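Local coordinates for protein cysteine hydrolase (Vibrio cholerae, PDB 6V98) that probably acts as a cysteine hydrolase of the papain-like peptidase clan, an effector delivered against competing bacteria by the type VI secretion system, at residues 104-118 / 180-194. Sequence-based numbering, arbitrary orientation.
Sequences SLRSGQEGRISGVVL and IEQFQLSEIDLDYDY. With CA (calcium ion), chain B; CA (calcium ion), chain C.
Q184, on helix 176-184, has CG anti to its carbonyl carbon (chi1 -76°) and stays extended through CD, which lays its amide across to G115 of strand 113-120. Q184 NE2 donates to G115 O at 3.0 Å, the acceptor lying close to the plane of the Q184 amide, while L190 N reaches the same oxygen from the opposite face of the carbonyl; two N-H groups thus grip one acceptor. The other end of the amide, Q184 OE1, binds a calcium ion at 2.4 Å, so carbonyl and metal together fix its rotation. E181 chelates this ion with both carboxylate oxygens, and a water bound to it also bonds S114 OG, Q184 NE2 and D191 OD1, tying both strands to the site. A second calcium ion sits in the connection from helix 176-184 to strand 188-193, held by the carbonyl oxygens of Q184 and E187, by D189 OD1 and by E203 O.

Beside the metals, V116 sets CG2 over one face of the F183 ring, 4.0 Å from its centroid, in a CH-pi contact, and its CG1 packs on Q184 CG at 3.5 Å. Farther along, I113 and Y192 form a hydrogen-bonded pair, I113 N to Y192 O being 2.9 Å, and I113 CD1 lies against the Y192 ring. At the far end the Y194 ring, its CG anti to the backbone N (chi1 -178°), receives E110 CB over one face, 4.0 Å from its centroid, while S104 OG approaches it obliquely and donates to G111 O.

The arrangement is an antiparallel strand pair within the central sheet, with one calcium ion between helix 176-184 and the S114/D191 face and a second at the helix-to-strand turn, in a fold assigned to the papain-like peptidase clan.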
loop_
_atom_site.group_PDB
_atom_site.type_symbol
_atom_site.label_atom_id
_atom_site.label_comp_id
_atom_site.label_asym_id
_atom_site.label_seq_id
_atom_site.Cartn_x
_atom_site.Cartn_y
_atom_site.Cartn_z
ATOM N N SER A 104 -8.694 -0.704 6.365
ATOM C CA SER A 104 -8.431 -1.355 7.643
ATOM C C SER A 104 -9.356 -2.551 7.858
ATOM O O SER A 104 -8.913 -3.615 8.311
ATOM C CB SER A 104 -8.583 -0.348 8.784
ATOM O OG SER A 104 -8.389 -1.005 10.018
ATOM N N LEU A 105 -10.649 -2.393 7.553
ATOM C CA LEU A 105 -11.588 -3.497 7.720
ATOM C C LEU A 105 -11.284 -4.626 6.750
ATOM O O LEU A 105 -11.268 -5.803 7.136
ATOM C CB LEU A 105 -13.026 -3.011 7.507
ATOM C CG LEU A 105 -14.068 -4.133 7.463
ATOM C CD1 LEU A 105 -14.024 -4.934 8.757
ATOM C CD2 LEU A 105 -15.484 -3.581 7.225
ATOM N N ARG A 106 -11.044 -4.280 5.484
ATOM C CA ARG A 106 -11.048 -5.273 4.415
ATOM C C ARG A 106 -9.719 -5.993 4.323
ATOM O O ARG A 106 -9.685 -7.175 3.970
ATOM C CB ARG A 106 -11.375 -4.605 3.071
ATOM C CG ARG A 106 -12.858 -4.259 2.925
ATOM C CD ARG A 106 -13.164 -3.294 1.783
ATOM N NE ARG A 106 -14.540 -2.771 1.929
ATOM C CZ ARG A 106 -15.054 -1.796 1.185
ATOM N NH1 ARG A 106 -14.322 -1.236 0.233
ATOM N NH2 ARG A 106 -16.301 -1.373 1.392
ATOM N N SER A 107 -8.631 -5.298 4.647
ATOM C CA SER A 107 -7.280 -5.821 4.481
ATOM C C SER A 107 -6.432 -5.749 5.740
ATOM O O SER A 107 -5.359 -6.352 5.767
ATOM C CB SER A 107 -6.553 -5.062 3.358
ATOM O OG SER A 107 -7.216 -5.238 2.122
ATOM N N GLY A 108 -6.858 -5.026 6.769
ATOM C CA GLY A 108 -5.955 -4.721 7.857
ATOM C C GLY A 108 -6.347 -5.182 9.244
ATOM O O GLY A 108 -5.822 -4.644 10.225
ATOM N N GLN A 109 -7.247 -6.167 9.351
ATOM C CA GLN A 109 -7.641 -6.737 10.642
ATOM C C GLN A 109 -8.187 -5.666 11.591
ATOM O O GLN A 109 -8.101 -5.789 12.824
ATOM C CB GLN A 109 -6.481 -7.502 11.290
ATOM C CG GLN A 109 -6.090 -8.752 10.491
ATOM C CD GLN A 109 -5.041 -9.603 11.182
ATOM O OE1 GLN A 109 -4.588 -9.280 12.278
ATOM N NE2 GLN A 109 -4.626 -10.690 10.521
ATOM N N GLU A 110 -8.752 -4.610 11.011
ATOM C CA GLU A 110 -9.394 -3.545 11.768
ATOM C C GLU A 110 -8.412 -2.908 12.740
ATOM O O GLU A 110 -8.770 -2.530 13.855
ATOM C CB GLU A 110 -10.646 -4.051 12.497
ATOM C CG GLU A 110 -11.750 -4.514 11.557
ATOM C CD GLU A 110 -12.889 -5.182 12.296
ATOM O OE1 GLU A 110 -12.785 -6.383 12.589
ATOM O OE2 GLU A 110 -13.865 -4.487 12.618
ATOM N N GLY A 111 -7.152 -2.791 12.310
ATOM C CA GLY A 111 -6.119 -2.187 13.112
ATOM C C GLY A 111 -5.717 -0.813 12.592
ATOM O O GLY A 111 -6.201 -0.324 11.570
ATOM N N ARG A 112 -4.785 -0.205 13.321
ATOM C CA ARG A 112 -4.289 1.113 12.952
ATOM C C ARG A 112 -3.391 1.021 11.723
ATOM O O ARG A 112 -2.885 -0.046 11.365
ATOM C CB ARG A 112 -3.512 1.762 14.108
ATOM C CG ARG A 112 -2.118 1.173 14.356
ATOM C CD ARG A 112 -1.500 1.697 15.649
ATOM N NE ARG A 112 -0.237 1.031 15.996
ATOM C CZ ARG A 112 0.971 1.508 15.698
ATOM N NH1 ARG A 112 1.100 2.652 15.030
ATOM N NH2 ARG A 112 2.058 0.846 16.070
ATOM N N ILE A 113 -3.185 2.173 11.087
ATOM C CA ILE A 113 -2.370 2.285 9.884
ATOM C C ILE A 113 -1.205 3.213 10.178
ATOM O O ILE A 113 -1.390 4.266 10.797
ATOM C CB ILE A 113 -3.203 2.804 8.698
ATOM C CG1 ILE A 113 -4.266 1.771 8.317
ATOM C CG2 ILE A 113 -2.293 3.195 7.499
ATOM C CD1 ILE A 113 -5.187 2.199 7.220
ATOM N N SER A 114 -0.003 2.800 9.780
ATOM C CA SER A 114 1.151 3.681 9.647
ATOM C C SER A 114 1.450 3.826 8.162
ATOM O O SER A 114 1.606 2.818 7.476
ATOM C CB SER A 114 2.376 3.107 10.368
ATOM O OG SER A 114 2.162 2.965 11.761
ATOM N N GLY A 115 1.534 5.068 7.658
ATOM C CA GLY A 115 1.754 5.274 6.241
ATOM C C GLY A 115 2.710 6.420 5.961
ATOM O O GLY A 115 3.142 7.138 6.866
ATOM N N VAL A 116 3.060 6.552 4.685
ATOM C CA VAL A 116 3.737 7.735 4.165
ATOM C C VAL A 116 2.954 8.215 2.958
ATOM O O VAL A 116 2.289 7.427 2.278
ATOM C CB VAL A 116 5.215 7.470 3.781
ATOM C CG1 VAL A 116 6.025 7.135 5.019
ATOM C CG2 VAL A 116 5.320 6.351 2.715
ATOM N N VAL A 117 3.051 9.509 2.675
ATOM C CA VAL A 117 2.347 10.109 1.549
ATOM C C VAL A 117 3.391 10.585 0.553
ATOM O O VAL A 117 4.163 11.506 0.839
ATOM C CB VAL A 117 1.433 11.256 1.993
ATOM C CG1 VAL A 117 0.700 11.818 0.805
ATOM C CG2 VAL A 117 0.443 10.762 3.069
ATOM N N LEU A 118 3.407 9.968 -0.625
ATOM C CA LEU A 118 4.379 10.260 -1.666
ATOM C C LEU A 118 3.670 10.934 -2.826
ATOM O O LEU A 118 2.511 10.633 -3.113
ATOM C CB LEU A 118 5.049 8.974 -2.164
ATOM C CG LEU A 118 5.534 8.002 -1.100
ATOM C CD1 LEU A 118 6.048 6.750 -1.755
ATOM C CD2 LEU A 118 6.598 8.665 -0.227
ATOM N N ILE A 180 8.378 0.699 7.671
ATOM C CA ILE A 180 7.564 1.898 7.489
ATOM C C ILE A 180 8.061 3.010 8.392
ATOM O O ILE A 180 8.058 4.179 7.999
ATOM C CB ILE A 180 6.062 1.604 7.712
ATOM C CG1 ILE A 180 5.206 2.749 7.153
ATOM C CG2 ILE A 180 5.738 1.324 9.180
ATOM C CD1 ILE A 180 5.262 2.877 5.652
ATOM N N GLU A 181 8.548 2.667 9.585
ATOM C CA GLU A 181 9.067 3.693 10.478
ATOM C C GLU A 181 10.345 4.305 9.918
ATOM O O GLU A 181 10.546 5.520 10.006
ATOM C CB GLU A 181 9.297 3.109 11.867
ATOM C CG GLU A 181 8.005 2.772 12.608
ATOM C CD GLU A 181 7.140 3.996 12.883
ATOM O OE1 GLU A 181 7.692 5.053 13.253
ATOM O OE2 GLU A 181 5.902 3.893 12.721
ATOM N N GLN A 182 11.211 3.481 9.320
ATOM C CA GLN A 182 12.359 4.014 8.594
ATOM C C GLN A 182 11.917 4.915 7.446
ATOM O O GLN A 182 12.482 6.000 7.244
ATOM C CB GLN A 182 13.221 2.865 8.066
ATOM C CG GLN A 182 14.193 2.294 9.080
ATOM C CD GLN A 182 15.014 3.370 9.774
ATOM O OE1 GLN A 182 14.834 3.632 10.965
ATOM N NE2 GLN A 182 15.907 4.007 9.028
ATOM N N PHE A 183 10.913 4.479 6.679
ATOM C CA PHE A 183 10.445 5.258 5.534
ATOM C C PHE A 183 9.911 6.610 5.990
ATOM O O PHE A 183 10.116 7.634 5.322
ATOM C CB PHE A 183 9.366 4.465 4.788
ATOM C CG PHE A 183 9.223 4.815 3.316
ATOM C CD1 PHE A 183 9.890 5.893 2.763
ATOM C CD2 PHE A 183 8.399 4.051 2.492
ATOM C CE1 PHE A 183 9.742 6.204 1.416
ATOM C CE2 PHE A 183 8.260 4.357 1.137
ATOM C CZ PHE A 183 8.918 5.437 0.613
ATOM N N GLN A 184 9.247 6.633 7.146
ATOM C CA GLN A 184 8.663 7.866 7.661
ATOM C C GLN A 184 9.721 8.887 8.050
ATOM O O GLN A 184 9.404 10.076 8.143
ATOM C CB GLN A 184 7.777 7.565 8.873
ATOM C CG GLN A 184 6.413 6.940 8.527
ATOM C CD GLN A 184 5.568 6.663 9.756
ATOM O OE1 GLN A 184 6.071 6.653 10.878
ATOM N NE2 GLN A 184 4.274 6.426 9.547
ATOM N N LEU A 185 10.962 8.462 8.289
ATOM C CA LEU A 185 12.000 9.428 8.655
ATOM C C LEU A 185 12.258 10.460 7.564
ATOM O O LEU A 185 12.754 11.552 7.868
ATOM C CB LEU A 185 13.301 8.701 8.983
ATOM C CG LEU A 185 13.234 7.784 10.197
ATOM C CD1 LEU A 185 14.585 7.145 10.444
ATOM C CD2 LEU A 185 12.799 8.599 11.403
ATOM N N SER A 186 11.947 10.149 6.303
ATOM C CA SER A 186 12.221 11.055 5.193
ATOM C C SER A 186 10.980 11.432 4.392
ATOM O O SER A 186 11.113 12.036 3.322
ATOM C CB SER A 186 13.264 10.443 4.251
ATOM O OG SER A 186 12.965 9.080 3.980
ATOM N N GLU A 187 9.779 11.098 4.865
ATOM C CA GLU A 187 8.562 11.407 4.126
ATOM C C GLU A 187 7.488 11.873 5.094
ATOM O O GLU A 187 7.617 11.728 6.312
ATOM C CB GLU A 187 8.026 10.195 3.345
ATOM C CG GLU A 187 9.044 9.436 2.529
ATOM C CD GLU A 187 9.427 10.161 1.254
ATOM O OE1 GLU A 187 8.733 11.136 0.889
ATOM O OE2 GLU A 187 10.418 9.755 0.621
ATOM N N ILE A 188 6.423 12.441 4.522
ATOM C CA ILE A 188 5.233 12.822 5.281
ATOM C C ILE A 188 4.631 11.583 5.930
ATOM O O ILE A 188 4.454 10.556 5.271
ATOM C CB ILE A 188 4.225 13.502 4.341
ATOM C CG1 ILE A 188 4.792 14.827 3.810
ATOM C CG2 ILE A 188 2.872 13.695 5.013
ATOM C CD1 ILE A 188 4.874 15.914 4.867
ATOM N N ASP A 189 4.292 11.684 7.222
ATOM C CA ASP A 189 3.715 10.579 7.988
ATOM C C ASP A 189 2.198 10.575 7.901
ATOM O O ASP A 189 1.558 11.625 7.948
ATOM C CB ASP A 189 4.076 10.679 9.469
ATOM C CG ASP A 189 5.491 10.279 9.764
ATOM O OD1 ASP A 189 6.365 10.496 8.903
ATOM O OD2 ASP A 189 5.719 9.758 10.881
ATOM N N LEU A 190 1.619 9.382 7.868
ATOM C CA LEU A 190 0.179 9.204 7.997
ATOM C C LEU A 190 -0.068 8.238 9.144
ATOM O O LEU A 190 0.545 7.167 9.191
ATOM C CB LEU A 190 -0.437 8.663 6.697
ATOM C CG LEU A 190 -1.926 8.341 6.692
ATOM C CD1 LEU A 190 -2.709 9.565 7.100
ATOM C CD2 LEU A 190 -2.376 7.850 5.332
ATOM N N ASP A 191 -0.923 8.636 10.081
ATOM C CA ASP A 191 -1.345 7.767 11.172
ATOM C C ASP A 191 -2.864 7.723 11.201
ATOM O O ASP A 191 -3.522 8.763 11.093
ATOM C CB ASP A 191 -0.795 8.258 12.515
ATOM C CG ASP A 191 0.683 7.944 12.683
ATOM O OD1 ASP A 191 1.006 6.804 13.079
ATOM O OD2 ASP A 191 1.515 8.835 12.402
ATOM N N TYR A 192 -3.423 6.523 11.338
ATOM C CA TYR A 192 -4.866 6.361 11.365
ATOM C C TYR A 192 -5.212 5.324 12.416
ATOM O O TYR A 192 -4.591 4.259 12.459
ATOM C CB TYR A 192 -5.420 5.934 9.997
ATOM C CG TYR A 192 -6.847 5.445 10.059
ATOM C CD1 TYR A 192 -7.906 6.340 10.119
ATOM C CD2 TYR A 192 -7.143 4.083 10.056
ATOM C CE1 TYR A 192 -9.224 5.896 10.172
ATOM C CE2 TYR A 192 -8.463 3.631 10.114
ATOM C CZ TYR A 192 -9.492 4.542 10.175
ATOM O OH TYR A 192 -10.798 4.104 10.227
ATOM N N ASP A 193 -6.186 5.631 13.263
ATOM C CA ASP A 193 -6.686 4.667 14.235
ATOM C C ASP A 193 -8.093 4.246 13.849
ATOM O O ASP A 193 -8.973 5.096 13.663
ATOM C CB ASP A 193 -6.679 5.240 15.653
ATOM C CG ASP A 193 -7.183 4.239 16.674
ATOM O OD1 ASP A 193 -6.467 3.248 16.934
ATOM O OD2 ASP A 193 -8.301 4.435 17.195
ATOM N N TYR A 194 -8.302 2.931 13.747
ATOM C CA TYR A 194 -9.592 2.412 13.310
ATOM C C TYR A 194 -10.648 2.570 14.392
ATOM O O TYR A 194 -11.792 2.941 14.102
ATOM C CB TYR A 194 -9.453 0.944 12.925
ATOM C CG TYR A 194 -10.731 0.298 12.414
ATOM C CD1 TYR A 194 -11.120 0.434 11.085
ATOM C CD2 TYR A 194 -11.528 -0.467 13.253
ATOM C CE1 TYR A 194 -12.279 -0.159 10.617
ATOM C CE2 TYR A 194 -12.686 -1.063 12.792
ATOM C CZ TYR A 194 -13.051 -0.909 11.467
ATOM O OH TYR A 194 -14.196 -1.504 10.990
HETATM CA CA CA B . 5.355 6.192 13.132
HETATM CA CA CA C . 8.169 11.958 8.564
HETATM O O HOH W 1 -0.789 4.742 13.424
HETATM O O HOH W 2 4.106 2.949 15.355
HETATM O O HOH W 3 3.271 5.488 12.304
HETATM O O HOH W 4 4.377 1.801 12.803
HETATM O O HOH W 5 6.683 12.627 1.753
HETATM O O HOH W 6 10.120 13.167 8.105
HETATM O O HOH W 7 4.119 8.354 12.561
HETATM O O HOH W 8 7.051 8.081 13.963
HETATM O O HOH W 9 4.064 6.275 15.279
HETATM O O HOH W 10 9.200 11.631 10.752
#